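Local coordinates for serpin-12 (Manduca sexta, PDB 6CJ7), which controls the prophenoloxidase activation system in larval hemolymph, probably by inhibiting serine proteases as a member of the serpin family, at residues S33-A38 / R376-T381; E197-S202 / P380-A385; Y232-V237 / F359-W364; P273-K278 / A322-D327. One frame throughout, in Å; residues are numbered along the deposited sequence.

Contact 1. Residues S33-A38 / R376-T381; sequences SGNLAA and RIMDPT
Asn35 and Arg376 each carry a polar group across to the other segment, at the point where strand 36-38 pairs antiparallel with strand 370-377 in the B sheet of the serpin fold. The Asn35 carboxamide lies against the turn that follows strand 370-377. Its OD1 takes two backbone N-H groups, Met378 N at 2.8 Å, nearly in line with the C=O, and Asp379 N at 2.9 Å. On the other arm, ND2 gives a nearly straight bond (174°) to Asp379 O at 2.9 Å, within the plane of the amide. Three bonds therefore fix the rotation of this flat group, and an alanine here would probably leave Met378 N, Asp379 N and Asp379 O without these mates and the turn less firmly held. Arg376 reaches back to Gly34. Its chain is extended until chi3 (79°) bends NE aside, and the guanidinium then meets Gly34 O side-on, with NH2 at 2.9 Å and NE at 3.2 Å from that oxygen, which sits near the guanidinium plane. Leu36 CD2 covers one face of the group, while NH1 makes a salt bridge with Asp246. Met378 CG touches the same carbonyl, 3.3 Å from Gly34 O. The backbones also pair directly at Leu36 and Arg376: Leu36 N reaches Arg376 O at 3.1 Å, and Arg376 N reaches Leu36 O at 2.8 Å.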
# COMPACT_ATOMS: atom_id res chain seq x y z
N SER A 33 6.09 15.91 -5.61
CA SER A 33 6.84 15.18 -6.61
C SER A 33 7.71 14.14 -5.92
O SER A 33 7.65 13.94 -4.71
CB SER A 33 7.68 16.15 -7.45
OG SER A 33 8.57 16.88 -6.62
N GLY A 34 8.52 13.45 -6.71
CA GLY A 34 9.42 12.47 -6.14
C GLY A 34 8.80 11.10 -6.05
O GLY A 34 7.63 10.88 -6.37
N ASN A 35 9.63 10.15 -5.62
CA ASN A 35 9.14 8.79 -5.37
C ASN A 35 7.95 8.82 -4.42
O ASN A 35 7.93 9.57 -3.44
CB ASN A 35 10.25 7.92 -4.77
CG ASN A 35 11.30 7.54 -5.78
OD1 ASN A 35 11.08 7.66 -6.98
ND2 ASN A 35 12.45 7.11 -5.30
N LEU A 36 6.96 8.00 -4.72
CA LEU A 36 5.78 7.89 -3.87
C LEU A 36 5.34 6.44 -3.82
O LEU A 36 5.24 5.79 -4.86
CB LEU A 36 4.65 8.79 -4.39
CG LEU A 36 3.47 8.96 -3.44
CD1 LEU A 36 3.86 9.89 -2.30
CD2 LEU A 36 2.26 9.48 -4.20
N ALA A 37 5.07 5.94 -2.62
CA ALA A 37 4.68 4.55 -2.44
C ALA A 37 3.66 4.47 -1.32
O ALA A 37 3.81 5.15 -0.30
CB ALA A 37 5.88 3.67 -2.10
N ALA A 38 2.63 3.64 -1.50
CA ALA A 38 1.64 3.42 -0.46
C ALA A 38 0.87 2.16 -0.80
O ALA A 38 0.87 1.70 -1.95
CB ALA A 38 0.67 4.60 -0.32
N ARG A 376 4.95 5.29 -7.56
CA ARG A 376 5.41 6.15 -8.63
C ARG A 376 6.93 6.24 -8.50
O ARG A 376 7.45 6.84 -7.55
CB ARG A 376 4.74 7.52 -8.54
CG ARG A 376 5.28 8.60 -9.51
CD ARG A 376 4.52 9.88 -9.36
NE ARG A 376 5.01 10.58 -8.17
CZ ARG A 376 4.44 11.63 -7.61
NH1 ARG A 376 3.35 12.14 -8.13
NH2 ARG A 376 4.98 12.16 -6.52
N ILE A 377 7.64 5.62 -9.43
CA ILE A 377 9.10 5.53 -9.36
C ILE A 377 9.66 6.66 -10.21
O ILE A 377 9.72 6.56 -11.44
CB ILE A 377 9.61 4.16 -9.82
CG1 ILE A 377 8.87 3.05 -9.07
CG2 ILE A 377 11.12 4.08 -9.65
CD1 ILE A 377 9.32 2.84 -7.66
N MET A 378 10.05 7.76 -9.55
CA MET A 378 10.75 8.87 -10.18
C MET A 378 12.26 8.67 -10.23
O MET A 378 12.92 9.28 -11.08
CB MET A 378 10.48 10.19 -9.46
CG MET A 378 9.03 10.59 -9.33
SD MET A 378 8.06 10.52 -10.87
CE MET A 378 8.53 12.07 -11.77
N ASP A 379 12.81 7.90 -9.31
CA ASP A 379 14.26 7.77 -9.18
C ASP A 379 14.54 6.45 -8.47
O ASP A 379 14.45 6.37 -7.24
CB ASP A 379 14.85 8.94 -8.38
CG ASP A 379 16.37 8.91 -8.31
OD1 ASP A 379 16.97 7.88 -8.66
OD2 ASP A 379 16.97 9.94 -7.90
N PRO A 380 14.87 5.38 -9.21
CA PRO A 380 15.06 4.08 -8.57
C PRO A 380 16.32 3.97 -7.72
O PRO A 380 16.50 2.94 -7.06
CB PRO A 380 15.12 3.11 -9.77
CG PRO A 380 15.71 3.96 -10.87
CD PRO A 380 15.08 5.33 -10.67
N THR A 381 17.19 4.99 -7.72
CA THR A 381 18.41 4.94 -6.92
C THR A 381 18.19 5.38 -5.49
O THR A 381 19.10 5.26 -4.67
CB THR A 381 19.50 5.82 -7.55
OG1 THR A 381 19.17 7.21 -7.41
CG2 THR A 381 19.68 5.48 -9.02

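Contact 2. Residues E197-S202 / P380-A385; sequences EKKVAS and PTLEHA
Lys199 meets Thr381 and Leu382 as it reaches from its strand toward the C-terminal tail. The polar part of the contact is modest. From Lys199 NZ to Thr381 OG1 is 3.5 Å, a weak hydrogen bond, and Lys199 CD lies equally near, 3.5 Å from Thr381 OG1, so the hydroxyl is met by the chain as well as by the ammonium. The stronger partner of NZ is the carboxylate of Asp379, through OD2, in a salt bridge; Asp379 OD1 accepts from the backbone N of Thr381, an Asx turn, and also from its hydroxyl, which positions the threonine. Since the lysine chain is extended beyond CG, NZ arrives where the carboxylate and hydroxyl lie together, and a methionine in its place would probably leave Asp379 without its charged mate.

One pair is apolar: Ala201, two residues on and likewise directed at the tail, sets its CB 4.1 Å from Pro380 CG. Unlike groups meet in van der Waals contact. Thr381 CG2, anti to its own carbonyl carbon, comes 3.3 Å from Val200 O, and Lys199 crosses Leu382 at about a right angle, with NZ 4.1 Å from Leu382 CD1.

Strand 198-215 is bonded here to strand 187-192 through Lys199 and Ala201, and to strand 265-282 by the Ser202-Lys274 backbone link. Pro380 packs on Phe191, Pro273 and Phe275, so the start of the tail bridges these strands before Glu383 and Ala385 bond to Lys278 of strand 265-282.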
# COMPACT_ATOMS: atom_id res chain seq x y z
N GLU A 197 17.93 15.18 -15.54
CA GLU A 197 19.10 14.64 -14.84
C GLU A 197 19.28 13.16 -15.14
O GLU A 197 18.31 12.39 -15.11
CB GLU A 197 18.95 14.85 -13.34
CG GLU A 197 20.15 14.40 -12.53
CD GLU A 197 19.90 14.49 -11.03
OE1 GLU A 197 18.87 15.05 -10.62
OE2 GLU A 197 20.75 14.00 -10.26
N LYS A 198 20.51 12.75 -15.45
CA LYS A 198 20.85 11.35 -15.68
C LYS A 198 21.48 10.74 -14.44
O LYS A 198 22.34 11.36 -13.80
CB LYS A 198 21.84 11.20 -16.85
CG LYS A 198 21.33 11.60 -18.23
CD LYS A 198 22.50 11.69 -19.24
CE LYS A 198 22.68 10.37 -20.03
NZ LYS A 198 23.95 10.29 -20.86
N LYS A 199 21.07 9.52 -14.10
CA LYS A 199 21.61 8.77 -12.97
C LYS A 199 21.81 7.31 -13.34
O LYS A 199 20.91 6.69 -13.93
CB LYS A 199 20.69 8.83 -11.74
CG LYS A 199 20.77 10.09 -10.91
CD LYS A 199 20.24 9.78 -9.50
CE LYS A 199 20.11 11.02 -8.63
NZ LYS A 199 19.49 10.69 -7.32
N VAL A 200 22.95 6.75 -12.94
CA VAL A 200 23.22 5.32 -13.15
C VAL A 200 22.28 4.49 -12.28
O VAL A 200 22.12 4.77 -11.09
CB VAL A 200 24.68 5.02 -12.82
CG1 VAL A 200 24.90 3.52 -12.66
CG2 VAL A 200 25.57 5.58 -13.90
N ALA A 201 21.67 3.47 -12.88
CA ALA A 201 20.85 2.51 -12.16
C ALA A 201 21.16 1.10 -12.65
O ALA A 201 21.73 0.91 -13.73
CB ALA A 201 19.34 2.81 -12.31
N SER A 202 20.78 0.12 -11.84
CA SER A 202 20.99 -1.29 -12.15
C SER A 202 19.75 -1.86 -12.82
O SER A 202 18.73 -2.09 -12.16
CB SER A 202 21.33 -2.08 -10.88
OG SER A 202 22.60 -1.70 -10.38
N PRO A 380 14.87 5.38 -9.21
CA PRO A 380 15.06 4.08 -8.57
C PRO A 380 16.32 3.97 -7.72
O PRO A 380 16.50 2.94 -7.06
CB PRO A 380 15.12 3.11 -9.77
CG PRO A 380 15.71 3.96 -10.87
CD PRO A 380 15.08 5.33 -10.67
N THR A 381 17.19 4.99 -7.72
CA THR A 381 18.41 4.94 -6.92
C THR A 381 18.19 5.38 -5.49
O THR A 381 19.10 5.26 -4.67
CB THR A 381 19.50 5.82 -7.55
OG1 THR A 381 19.17 7.21 -7.41
CG2 THR A 381 19.68 5.48 -9.02
N LEU A 382 17.00 5.90 -5.17
CA LEU A 382 16.70 6.41 -3.84
C LEU A 382 15.71 5.47 -3.16
O LEU A 382 14.73 5.04 -3.77
CB LEU A 382 16.11 7.82 -3.92
CG LEU A 382 17.08 8.85 -4.50
CD1 LEU A 382 16.42 10.21 -4.66
CD2 LEU A 382 18.31 8.96 -3.62
N GLU A 383 15.98 5.17 -1.90
CA GLU A 383 15.17 4.21 -1.16
C GLU A 383 13.98 4.84 -0.45
O GLU A 383 13.13 4.10 0.05
CB GLU A 383 16.03 3.47 -0.14
CG GLU A 383 17.25 2.81 -0.75
CD GLU A 383 17.73 1.61 0.04
OE1 GLU A 383 17.59 1.63 1.29
OE2 GLU A 383 18.24 0.66 -0.58
N HIS A 384 13.88 6.17 -0.39
CA HIS A 384 12.83 6.82 0.39
C HIS A 384 11.85 7.57 -0.51
O HIS A 384 12.18 7.98 -1.63
CB HIS A 384 13.44 7.79 1.40
CG HIS A 384 14.30 8.85 0.78
ND1 HIS A 384 13.82 9.75 -0.15
CD2 HIS A 384 15.61 9.16 0.97
CE1 HIS A 384 14.80 10.56 -0.52
NE2 HIS A 384 15.89 10.22 0.15
N ALA A 385 10.63 7.74 0.01
CA ALA A 385 9.60 8.54 -0.65
C ALA A 385 9.45 9.91 0.01
O ALA A 385 10.25 10.29 0.86
CB ALA A 385 8.27 7.80 -0.64

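Contact 3. Residues Y232-V237 / F359-W364; sequences YSLIVV and FLAILW
Ile235 and Ile362 face each other in the middle of a regular antiparallel pairing whose short strand axes approach to 4.6 Å at 162°. Six N-H...O=C bonds join the strands in three reciprocal pairs. Ile235 N donates to Ile362 O at 2.8 Å and 175°, and Ile362 N returns a bond to Ile235 O; Ser233 exchanges two such bonds with Trp364, and Val237 two with Leu360. The alternate residues turn their backbone N-H and C=O groups outward: Leu234 and Val236 bond to Leu225 and Val223 of strand 220-226, while Phe359, Ala361 and Leu363 bond to strand 370-377. The shortest CA-H...O contact runs from Tyr232 CA to Trp364 O at 3.2 Å. The Ser233 hydroxyl is satisfied by Asn366 OD1.

On one sheet face, Ile235 CD1 lies obliquely against the base of the tryptophan, 3.7 Å from Trp364 CB, and the Ile235-Ile362 and Val237-Leu360 pairs continue this face along the strands, away from the tryptophan. On the other, Val236 CG1 crosses obliquely to Phe359 CD2 at 3.7 Å, Leu234 CD1 meets Ala361 CB at 4.2 Å, and Leu363 CD1 touches Tyr232 CB at 4.1 Å. The face bearing Leu360, Ile362 and Trp364 is covered by helices 245-251 and 254-260. All twelve residues are buried and strands hydrogen-bond on each flank, the arrangement of the central strands of the serpin B sheet.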
# COMPACT_ATOMS: atom_id res chain seq x y z
N TYR A 232 0.96 -13.25 -6.97
CA TYR A 232 1.01 -11.80 -7.13
C TYR A 232 1.58 -11.49 -8.51
O TYR A 232 2.27 -12.31 -9.12
CB TYR A 232 1.90 -11.12 -6.07
CG TYR A 232 1.56 -11.52 -4.65
CD1 TYR A 232 0.57 -10.85 -3.94
CD2 TYR A 232 2.23 -12.58 -4.04
CE1 TYR A 232 0.25 -11.24 -2.64
CE2 TYR A 232 1.91 -12.98 -2.76
CZ TYR A 232 0.93 -12.29 -2.06
OH TYR A 232 0.63 -12.69 -0.77
N SER A 233 1.34 -10.26 -8.96
CA SER A 233 1.98 -9.74 -10.16
C SER A 233 2.53 -8.35 -9.86
O SER A 233 1.93 -7.59 -9.11
CB SER A 233 1.00 -9.60 -11.33
OG SER A 233 0.37 -10.83 -11.63
N LEU A 234 3.66 -8.02 -10.48
CA LEU A 234 4.09 -6.63 -10.58
C LEU A 234 3.64 -6.13 -11.94
O LEU A 234 4.08 -6.64 -12.98
CB LEU A 234 5.59 -6.45 -10.39
CG LEU A 234 5.98 -4.99 -10.12
CD1 LEU A 234 5.57 -4.57 -8.70
CD2 LEU A 234 7.48 -4.79 -10.36
N ILE A 235 2.74 -5.16 -11.94
CA ILE A 235 2.22 -4.55 -13.15
C ILE A 235 2.97 -3.25 -13.33
O ILE A 235 2.92 -2.37 -12.46
CB ILE A 235 0.71 -4.35 -13.07
CG1 ILE A 235 0.02 -5.70 -12.85
CG2 ILE A 235 0.19 -3.68 -14.36
CD1 ILE A 235 -1.46 -5.60 -12.53
N VAL A 236 3.74 -3.14 -14.41
CA VAL A 236 4.59 -1.98 -14.65
C VAL A 236 4.03 -1.23 -15.84
O VAL A 236 3.76 -1.82 -16.90
CB VAL A 236 6.05 -2.40 -14.89
CG1 VAL A 236 6.93 -1.16 -15.07
CG2 VAL A 236 6.54 -3.26 -13.74
N VAL A 237 3.84 0.08 -15.67
CA VAL A 237 3.16 0.90 -16.66
C VAL A 237 4.08 2.07 -16.98
O VAL A 237 4.48 2.81 -16.08
CB VAL A 237 1.79 1.38 -16.15
CG1 VAL A 237 0.99 1.98 -17.29
CG2 VAL A 237 1.02 0.23 -15.52
N PHE A 359 8.12 5.74 -14.08
CA PHE A 359 7.12 4.72 -14.39
C PHE A 359 6.31 4.42 -13.14
O PHE A 359 6.66 4.83 -12.03
CB PHE A 359 7.77 3.44 -14.94
CG PHE A 359 8.70 2.75 -13.97
CD1 PHE A 359 10.05 3.08 -13.95
CD2 PHE A 359 8.24 1.75 -13.14
CE1 PHE A 359 10.92 2.44 -13.07
CE2 PHE A 359 9.09 1.11 -12.26
CZ PHE A 359 10.43 1.45 -12.23
N LEU A 360 5.21 3.69 -13.34
CA LEU A 360 4.33 3.26 -12.27
C LEU A 360 4.49 1.76 -12.07
O LEU A 360 4.56 1.00 -13.04
CB LEU A 360 2.86 3.53 -12.61
CG LEU A 360 2.38 4.95 -12.78
CD1 LEU A 360 0.87 4.90 -12.95
CD2 LEU A 360 2.77 5.79 -11.56
N ALA A 361 4.53 1.33 -10.81
CA ALA A 361 4.54 -0.10 -10.51
C ALA A 361 3.41 -0.40 -9.54
O ALA A 361 3.22 0.32 -8.55
CB ALA A 361 5.89 -0.53 -9.91
N ILE A 362 2.67 -1.47 -9.81
CA ILE A 362 1.53 -1.85 -8.99
C ILE A 362 1.72 -3.30 -8.61
O ILE A 362 1.91 -4.15 -9.48
CB ILE A 362 0.20 -1.66 -9.74
CG1 ILE A 362 0.00 -0.18 -10.08
CG2 ILE A 362 -0.98 -2.17 -8.90
CD1 ILE A 362 -1.22 0.11 -10.92
N LEU A 363 1.72 -3.58 -7.31
CA LEU A 363 1.73 -4.96 -6.84
C LEU A 363 0.29 -5.43 -6.73
O LEU A 363 -0.50 -4.84 -5.98
CB LEU A 363 2.46 -5.08 -5.50
CG LEU A 363 2.50 -6.54 -5.01
CD1 LEU A 363 3.49 -7.36 -5.85
CD2 LEU A 363 2.83 -6.59 -3.52
N TRP A 364 -0.05 -6.47 -7.48
CA TRP A 364 -1.42 -6.92 -7.64
C TRP A 364 -1.59 -8.27 -6.97
O TRP A 364 -0.76 -9.18 -7.17
CB TRP A 364 -1.76 -7.01 -9.14
CG TRP A 364 -3.21 -7.19 -9.47
CD1 TRP A 364 -3.85 -8.35 -9.82
CD2 TRP A 364 -4.20 -6.16 -9.52
NE1 TRP A 364 -5.18 -8.11 -10.07
CE2 TRP A 364 -5.42 -6.76 -9.89
CE3 TRP A 364 -4.17 -4.78 -9.27
CZ2 TRP A 364 -6.60 -6.03 -10.02
CZ3 TRP A 364 -5.35 -4.06 -9.41
CH2 TRP A 364 -6.54 -4.68 -9.78

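Contact 4. Residues P273-K278 / A322-D327; sequences PKFSIK and AVLTID
Phe275 and Ile326 pack obliquely, the isoleucine over a face of the ring: Ile326 CG1 stands 4.1 Å from the Phe275 ring centroid, 19° off the normal, in a CH-pi contact. Its CD1 reaches the rim, 3.5 Å from Phe275 CE2, while Leu324 CD2 comes to the ring edge, 3.9 Å from Phe275 CE1. Phe275 CG and Ile326 CG1 both lie between their backbone N and carbonyl carbon (chi1 64° and 69°), which brings the two side chains toward each other and CG1 over the ring face. On the other sheet face Ser276 OG and Thr325 OG1 share a short hydrogen bond of 2.7 Å, and Lys278 CG lies against Val323 CG2 at 3.5 Å.

The antiparallel backbones position these groups. Ile326 N points straight at Phe275 O, 3.0 Å away, and Ile277 and Leu324 exchange a pair of bonds, Ile277 N reaching Leu324 O at 2.9 Å. At one end Lys274 CD rests on Asp327 CB at 3.8 Å; the charged ends turn to other partners, Lys274 NZ to Glu328 and Asp327 OD1 to Lys174.

Further out, Asp327 O accepts from the indole N-H of Trp177. With 317-326 flanked by 165-174 and 265-282, this is the upper part of the serpin A sheet, beside the breach region; the direct parallel pairing of 317-326 with 165-174 indicates that the reactive-centre loop is not inserted between them.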
# COMPACT_ATOMS: atom_id res chain seq x y z
N PRO A 273 14.70 -1.43 -13.81
CA PRO A 273 15.62 -1.09 -12.71
C PRO A 273 15.24 -1.82 -11.44
O PRO A 273 14.06 -1.90 -11.06
CB PRO A 273 15.44 0.43 -12.57
CG PRO A 273 14.52 0.87 -13.60
CD PRO A 273 13.84 -0.29 -14.23
N LYS A 274 16.26 -2.36 -10.77
CA LYS A 274 16.11 -2.77 -9.38
C LYS A 274 15.77 -1.57 -8.52
O LYS A 274 16.35 -0.49 -8.70
CB LYS A 274 17.42 -3.38 -8.84
CG LYS A 274 17.78 -4.73 -9.36
CD LYS A 274 18.44 -5.56 -8.27
CE LYS A 274 19.92 -5.31 -8.16
NZ LYS A 274 20.55 -6.29 -7.23
N PHE A 275 14.87 -1.76 -7.56
CA PHE A 275 14.60 -0.69 -6.61
C PHE A 275 14.11 -1.27 -5.29
O PHE A 275 13.62 -2.40 -5.23
CB PHE A 275 13.61 0.34 -7.17
CG PHE A 275 12.23 -0.20 -7.42
CD1 PHE A 275 11.28 -0.27 -6.40
CD2 PHE A 275 11.87 -0.62 -8.69
CE1 PHE A 275 10.01 -0.77 -6.65
CE2 PHE A 275 10.60 -1.10 -8.94
CZ PHE A 275 9.66 -1.19 -7.93
N SER A 276 14.27 -0.47 -4.25
CA SER A 276 13.63 -0.73 -2.96
C SER A 276 13.11 0.61 -2.46
O SER A 276 13.90 1.55 -2.31
CB SER A 276 14.62 -1.35 -1.97
OG SER A 276 13.98 -1.66 -0.74
N ILE A 277 11.80 0.72 -2.24
CA ILE A 277 11.19 1.99 -1.87
C ILE A 277 10.48 1.83 -0.54
O ILE A 277 9.72 0.88 -0.34
CB ILE A 277 10.24 2.50 -2.98
CG1 ILE A 277 9.68 3.87 -2.62
CG2 ILE A 277 9.13 1.50 -3.31
CD1 ILE A 277 8.95 4.53 -3.75
N LYS A 278 10.76 2.74 0.39
CA LYS A 278 10.13 2.76 1.70
C LYS A 278 9.46 4.10 1.91
O LYS A 278 10.08 5.14 1.66
CB LYS A 278 11.15 2.52 2.82
CG LYS A 278 10.57 2.65 4.22
CD LYS A 278 11.65 2.88 5.27
CE LYS A 278 11.27 2.22 6.58
NZ LYS A 278 9.81 2.36 6.84
N ALA A 322 4.97 1.58 4.05
CA ALA A 322 4.92 0.65 2.93
C ALA A 322 6.34 0.46 2.42
O ALA A 322 7.03 1.44 2.15
CB ALA A 322 4.02 1.17 1.80
N VAL A 323 6.78 -0.80 2.29
CA VAL A 323 8.11 -1.12 1.78
C VAL A 323 7.96 -2.15 0.67
O VAL A 323 7.37 -3.21 0.89
CB VAL A 323 9.05 -1.66 2.87
CG1 VAL A 323 10.40 -2.06 2.26
CG2 VAL A 323 9.27 -0.63 3.98
N LEU A 324 8.52 -1.86 -0.50
CA LEU A 324 8.50 -2.80 -1.63
C LEU A 324 9.92 -2.90 -2.17
O LEU A 324 10.54 -1.88 -2.48
CB LEU A 324 7.56 -2.33 -2.74
CG LEU A 324 7.63 -3.12 -4.04
CD1 LEU A 324 7.07 -4.52 -3.80
CD2 LEU A 324 6.86 -2.39 -5.13
N THR A 325 10.42 -4.12 -2.30
CA THR A 325 11.76 -4.38 -2.80
C THR A 325 11.67 -5.36 -3.95
O THR A 325 10.98 -6.37 -3.83
CB THR A 325 12.68 -4.96 -1.71
OG1 THR A 325 12.74 -4.05 -0.60
CG2 THR A 325 14.08 -5.18 -2.24
N ILE A 326 12.39 -5.09 -5.05
CA ILE A 326 12.51 -6.08 -6.10
C ILE A 326 13.98 -6.33 -6.41
O ILE A 326 14.82 -5.44 -6.26
CB ILE A 326 11.74 -5.69 -7.40
CG1 ILE A 326 12.37 -4.50 -8.11
CG2 ILE A 326 10.26 -5.42 -7.11
CD1 ILE A 326 11.81 -4.35 -9.50
N ASP A 327 14.29 -7.56 -6.82
CA ASP A 327 15.63 -7.89 -7.31
C ASP A 327 15.49 -9.06 -8.28
O ASP A 327 14.39 -9.36 -8.75
CB ASP A 327 16.60 -8.15 -6.14
CG ASP A 327 16.26 -9.37 -5.30
OD1 ASP A 327 15.51 -10.26 -5.74
OD2 ASP A 327 16.77 -9.44 -4.16

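How the contacts relate
Contact 3 is the most deeply buried, with every touching residue enclosed and chemistry that is backbone bonding plus aliphatic and aromatic packing. Contact 1 continues the same B-sheet layer, since Ile377 bonds to Phe359, but there a carboxamide and a guanidinium supplement a single pair of bridged residues. Contact 4 belongs to the neighbouring A-sheet layer and is mixed, apolar on the Phe275 face, with a hydroxyl pair and a lysine chain on the Ser276 face; Phe275 and Ile277 touch Ile377 and Asn35, joining it to contact 1. Contact 2 lies farthest out, its centre about 21 Å from the centre of the chain, has no strand pairing between its segments, and shares Pro380 and Thr381 with contact 1.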